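Local coordinates for protein type II restriction enzyme AgeI (Thalassobius gelatinovorus, PDB 5DWA) that recognises the double-stranded DNA sequence 5'-ACCGGT-3' and cleaves it after the first adenine as a type II restriction endonuclease, at residues L125-M130 with R139-M144; M130-R135 with M186-L191. One frame throughout, in Å; residues are numbered along the deposited sequence.

The two contacts share M130, and their centres lie about 8 Å apart. In interaction 1 this methionine, near the end of helix 123-130, sends its CE toward the segment 139-144; in interaction 2 its CB and backbone oxygen face L190. A probable hydrogen bond from V132 N to L127 O, 3.0 Å long, joins the two contacts directly through the backbone. Their relation to DNA differs: interaction 1 includes a lysine, K140, whose NZ holds a phosphate oxygen of DC5 of chain C, whereas the nearest atom of interaction 2 is about 11 Å from the bound nucleic acid. The second contact packs the turn that follows the same helix against the end of helix 178-187.

Interaction 1: L125-M130 with R139-M144; sequences LALTRM and RKVDVM. With nucleotides of chain C.
L127 meets the segment 139-144 with both branches of its fork: CD1 lies 3.9 Å from R139 CA, while CD2 touches V141 CG1 at 3.8 Å. The L127 and V141 side chains run past each other in opposite senses, but L127 and R139 cross at about a right angle. From strand 143-148, M144 reaches toward the helix. Its CG sits between the backbone N and carbonyl carbon (chi1 82°), and beyond that the chain is extended, carrying SD to 4.0 Å from A126 CB. R129 crosses this thioether end at about a right angle, with NH1 3.7 Å from SD and the M144 methyl at the guanidinium edge, in plane. The charge of R129 is paired with E146. M130 crosses M144 at a slant, its CE 3.9 Å from M144 CB.

K140 turns the other way, and its NZ donates to OP1 of DC5 of chain C at 2.6 Å. An alanine in place of K140 would probably cost that phosphate oxygen its lysine partner and weaken the local hold on the DNA backbone. K168 brings a like charge near NZ. D142 and V143 both face I165 in a classic beta bulge. D142, just before strand 143-148, accepts a hydrogen bond at OD2 from A167 N, the residue before K168 on the adjoining strand 159-168, an arrangement consistent with the active-site region of the PD-(D/E)XK nuclease fold.

Interaction 2: M130-R135 with M186-L191; sequences MGVADR and MGEGLL
R135 and E188 carry the polar part of the contact, a salt bridge made tip to tip. NH1 of R135 donates to OE2 of E188 at 2.6 Å, a short bond with a bent N-H...O angle of 134°. The guanidinium and carboxylate planes stand 74° apart, and the donor comes from above the carboxylate, 41° out of its plane. E188 CG lies over one face of the guanidinium.

The apolar part centres on L190 CD1. It lies 3.9 Å from M130 CB, where the two side chains cross at about a right angle, and 4.3 Å from V132 CG1. The same V132 methyl is 4.1 Å from E188 CG, the two side chains lying alongside with opposite headings. L190 CD1 also lies 3.4 Å from M130 O, an oxygen that accepts a hydrogen bond from R152; a second nitrogen of R152 reaches E188 O, so one arginine bonds to both segments.

Two glycines end helices here: G131, with positive phi, finishes a Schellman motif after helix 123-130, and G189 does the same after helix 178-187. V132 also touches L127 of the first helix and I184 of the second, so that it contacts both helices, while L191 begins strand 191-196, its backbone hydrogen-bonded to V162 and G164 of strand 159-168, with its side chain against helix 268-277.

Interaction 1: L125-M130 with R139-M144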
# COMPACT_ATOMS: atom_id res chain seq x y z
N LEU A 125 -18.31 15.35 3.08
CA LEU A 125 -18.72 16.72 2.81
C LEU A 125 -17.63 17.46 2.04
O LEU A 125 -17.92 18.19 1.08
CB LEU A 125 -19.05 17.46 4.12
CG LEU A 125 -19.39 18.94 3.99
CD1 LEU A 125 -20.66 19.15 3.19
CD2 LEU A 125 -19.54 19.55 5.38
N ALA A 126 -16.38 17.24 2.43
CA ALA A 126 -15.27 17.90 1.76
C ALA A 126 -15.22 17.54 0.28
O ALA A 126 -15.08 18.42 -0.57
CB ALA A 126 -13.96 17.53 2.44
N LEU A 127 -15.36 16.25 -0.04
CA LEU A 127 -15.33 15.79 -1.42
C LEU A 127 -16.53 16.35 -2.20
O LEU A 127 -16.41 16.70 -3.37
CB LEU A 127 -15.32 14.26 -1.50
CG LEU A 127 -14.04 13.63 -0.93
CD1 LEU A 127 -14.08 12.11 -1.04
CD2 LEU A 127 -12.81 14.20 -1.63
N THR A 128 -17.68 16.43 -1.54
CA THR A 128 -18.88 16.98 -2.16
C THR A 128 -18.67 18.44 -2.52
O THR A 128 -19.02 18.88 -3.62
CB THR A 128 -20.10 16.84 -1.25
OG1 THR A 128 -20.34 15.46 -0.99
CG2 THR A 128 -21.34 17.47 -1.91
N ARG A 129 -18.11 19.19 -1.58
CA ARG A 129 -17.84 20.61 -1.81
C ARG A 129 -16.76 20.79 -2.88
O ARG A 129 -16.79 21.76 -3.62
CB ARG A 129 -17.44 21.29 -0.50
CG ARG A 129 -18.55 21.30 0.54
CD ARG A 129 -18.06 21.82 1.88
NE ARG A 129 -17.59 23.20 1.78
CZ ARG A 129 -16.44 23.65 2.27
NH1 ARG A 129 -15.60 22.83 2.89
NH2 ARG A 129 -16.11 24.93 2.11
N MET A 130 -15.84 19.83 -2.97
CA MET A 130 -14.82 19.84 -4.01
C MET A 130 -15.39 19.57 -5.39
O MET A 130 -14.78 19.92 -6.40
CB MET A 130 -13.74 18.78 -3.73
CG MET A 130 -12.70 19.19 -2.73
SD MET A 130 -11.45 17.91 -2.61
CE MET A 130 -10.59 18.45 -1.13
N ARG A 139 -11.34 9.51 -3.20
CA ARG A 139 -11.18 9.56 -1.74
C ARG A 139 -9.74 9.75 -1.28
O ARG A 139 -9.50 10.16 -0.14
CB ARG A 139 -11.74 8.29 -1.09
CG ARG A 139 -13.22 8.05 -1.38
CD ARG A 139 -13.89 7.31 -0.23
NE ARG A 139 -14.85 8.15 0.48
CZ ARG A 139 -14.78 8.45 1.77
NH1 ARG A 139 -13.79 7.96 2.51
NH2 ARG A 139 -15.70 9.21 2.33
N LYS A 140 -8.79 9.46 -2.15
CA LYS A 140 -7.37 9.53 -1.77
C LYS A 140 -6.86 10.96 -1.84
O LYS A 140 -6.10 11.34 -2.75
CB LYS A 140 -6.51 8.59 -2.64
CG LYS A 140 -5.05 8.46 -2.21
CD LYS A 140 -4.89 8.09 -0.73
CE LYS A 140 -3.49 7.51 -0.47
NZ LYS A 140 -3.15 7.45 0.98
N VAL A 141 -7.31 11.76 -0.88
CA VAL A 141 -6.80 13.11 -0.65
C VAL A 141 -6.92 13.33 0.85
O VAL A 141 -7.86 12.84 1.47
CB VAL A 141 -7.56 14.16 -1.48
CG1 VAL A 141 -9.04 14.20 -1.11
CG2 VAL A 141 -6.92 15.53 -1.34
N ASP A 142 -5.96 14.04 1.44
CA ASP A 142 -5.82 14.01 2.90
C ASP A 142 -6.21 15.29 3.63
O ASP A 142 -6.84 15.22 4.68
CB ASP A 142 -4.38 13.64 3.23
CG ASP A 142 -3.94 12.38 2.53
OD1 ASP A 142 -4.68 11.37 2.64
OD2 ASP A 142 -2.91 12.39 1.85
N VAL A 143 -5.81 16.43 3.10
CA VAL A 143 -6.03 17.69 3.79
C VAL A 143 -6.68 18.65 2.79
O VAL A 143 -6.22 18.80 1.66
CB VAL A 143 -4.71 18.28 4.33
CG1 VAL A 143 -4.95 19.61 5.03
CG2 VAL A 143 -3.97 17.28 5.24
N MET A 144 -7.78 19.30 3.17
CA MET A 144 -8.39 20.21 2.22
C MET A 144 -7.83 21.62 2.39
O MET A 144 -7.35 21.97 3.47
CB MET A 144 -9.93 20.18 2.33
CG MET A 144 -10.55 21.02 3.42
SD MET A 144 -12.35 21.11 3.20
CE MET A 144 -12.81 21.28 4.91
P DC C 5 -4.34 5.21 2.85
OP1 DC C 5 -5.00 6.47 2.44
OP2 DC C 5 -3.98 4.20 1.83
O5' DC C 5 -3.04 5.57 3.69
C5' DC C 5 -3.12 6.49 4.77
C4' DC C 5 -2.36 5.96 5.96
O4' DC C 5 -3.03 4.81 6.48
C3' DC C 5 -0.95 5.50 5.64
O3' DC C 5 -0.08 6.59 5.79
C2' DC C 5 -0.69 4.41 6.69
C1' DC C 5 -2.09 3.93 7.09
N1 DC C 5 -2.44 2.53 6.66
C2 DC C 5 -2.66 1.55 7.63
O2 DC C 5 -2.55 1.85 8.82
N3 DC C 5 -2.98 0.29 7.24
C4 DC C 5 -3.09 0.00 5.93
N4 DC C 5 -3.42 -1.25 5.59
C5 DC C 5 -2.88 1.00 4.93
C6 DC C 5 -2.56 2.23 5.33

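Interaction 2: M130-R135 with M186-L191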
# COMPACT_ATOMS: atom_id res chain seq x y z
N MET A 130 -15.84 19.83 -2.97
CA MET A 130 -14.82 19.84 -4.01
C MET A 130 -15.39 19.57 -5.39
O MET A 130 -14.78 19.92 -6.40
CB MET A 130 -13.74 18.78 -3.73
CG MET A 130 -12.70 19.19 -2.73
SD MET A 130 -11.45 17.91 -2.61
CE MET A 130 -10.59 18.45 -1.13
N GLY A 131 -16.54 18.90 -5.43
CA GLY A 131 -17.16 18.51 -6.68
C GLY A 131 -16.58 17.22 -7.23
O GLY A 131 -16.64 16.99 -8.43
N VAL A 132 -16.03 16.38 -6.36
CA VAL A 132 -15.42 15.12 -6.79
C VAL A 132 -15.98 13.88 -6.09
O VAL A 132 -15.44 12.79 -6.23
CB VAL A 132 -13.87 15.13 -6.61
CG1 VAL A 132 -13.22 16.21 -7.46
CG2 VAL A 132 -13.48 15.27 -5.14
N ALA A 133 -17.06 14.04 -5.34
CA ALA A 133 -17.63 12.91 -4.62
C ALA A 133 -18.11 11.83 -5.57
O ALA A 133 -18.65 12.14 -6.63
CB ALA A 133 -18.78 13.38 -3.74
N ASP A 134 -17.91 10.57 -5.17
CA ASP A 134 -18.36 9.39 -5.92
C ASP A 134 -17.67 9.18 -7.26
O ASP A 134 -18.16 8.45 -8.11
CB ASP A 134 -19.87 9.44 -6.13
CG ASP A 134 -20.61 9.50 -4.83
OD1 ASP A 134 -20.53 8.52 -4.06
OD2 ASP A 134 -21.26 10.54 -4.57
N ARG A 135 -16.52 9.81 -7.46
CA ARG A 135 -15.69 9.49 -8.61
C ARG A 135 -14.67 8.44 -8.22
O ARG A 135 -14.17 8.45 -7.10
CB ARG A 135 -15.01 10.73 -9.15
CG ARG A 135 -15.99 11.79 -9.62
CD ARG A 135 -15.29 13.02 -10.11
NE ARG A 135 -16.22 14.11 -10.35
CZ ARG A 135 -16.11 14.99 -11.34
NH1 ARG A 135 -15.11 14.89 -12.20
NH2 ARG A 135 -17.01 15.96 -11.47
N MET A 186 -7.41 18.12 -10.41
CA MET A 186 -6.84 19.13 -11.30
C MET A 186 -7.78 19.37 -12.47
O MET A 186 -7.93 20.50 -12.94
CB MET A 186 -5.44 18.71 -11.78
CG MET A 186 -4.43 18.54 -10.64
SD MET A 186 -2.81 17.94 -11.15
CE MET A 186 -2.17 19.41 -11.94
N GLY A 187 -8.44 18.31 -12.92
CA GLY A 187 -9.43 18.41 -13.99
C GLY A 187 -10.62 19.27 -13.60
O GLY A 187 -11.27 19.87 -14.46
N GLU A 188 -10.92 19.33 -12.31
CA GLU A 188 -12.02 20.15 -11.81
C GLU A 188 -11.53 21.50 -11.32
O GLU A 188 -12.21 22.18 -10.55
CB GLU A 188 -12.78 19.42 -10.70
CG GLU A 188 -13.40 18.09 -11.14
CD GLU A 188 -14.38 18.24 -12.30
OE1 GLU A 188 -14.99 19.32 -12.45
OE2 GLU A 188 -14.55 17.27 -13.06
N GLY A 189 -10.34 21.89 -11.76
CA GLY A 189 -9.80 23.20 -11.43
C GLY A 189 -9.38 23.37 -9.98
O GLY A 189 -9.33 24.49 -9.48
N LEU A 190 -9.09 22.26 -9.31
CA LEU A 190 -8.63 22.33 -7.93
C LEU A 190 -7.11 22.20 -7.84
O LEU A 190 -6.49 21.52 -8.65
CB LEU A 190 -9.29 21.23 -7.10
CG LEU A 190 -10.81 21.30 -6.94
CD1 LEU A 190 -11.36 19.94 -6.53
CD2 LEU A 190 -11.19 22.34 -5.90
N LEU A 191 -6.52 22.84 -6.84
CA LEU A 191 -5.11 22.59 -6.54
C LEU A 191 -4.98 21.18 -5.97
O LEU A 191 -5.78 20.77 -5.14
CB LEU A 191 -4.56 23.62 -5.56
CG LEU A 191 -4.37 25.04 -6.09
CD1 LEU A 191 -3.85 25.94 -4.99
CD2 LEU A 191 -3.44 25.03 -7.28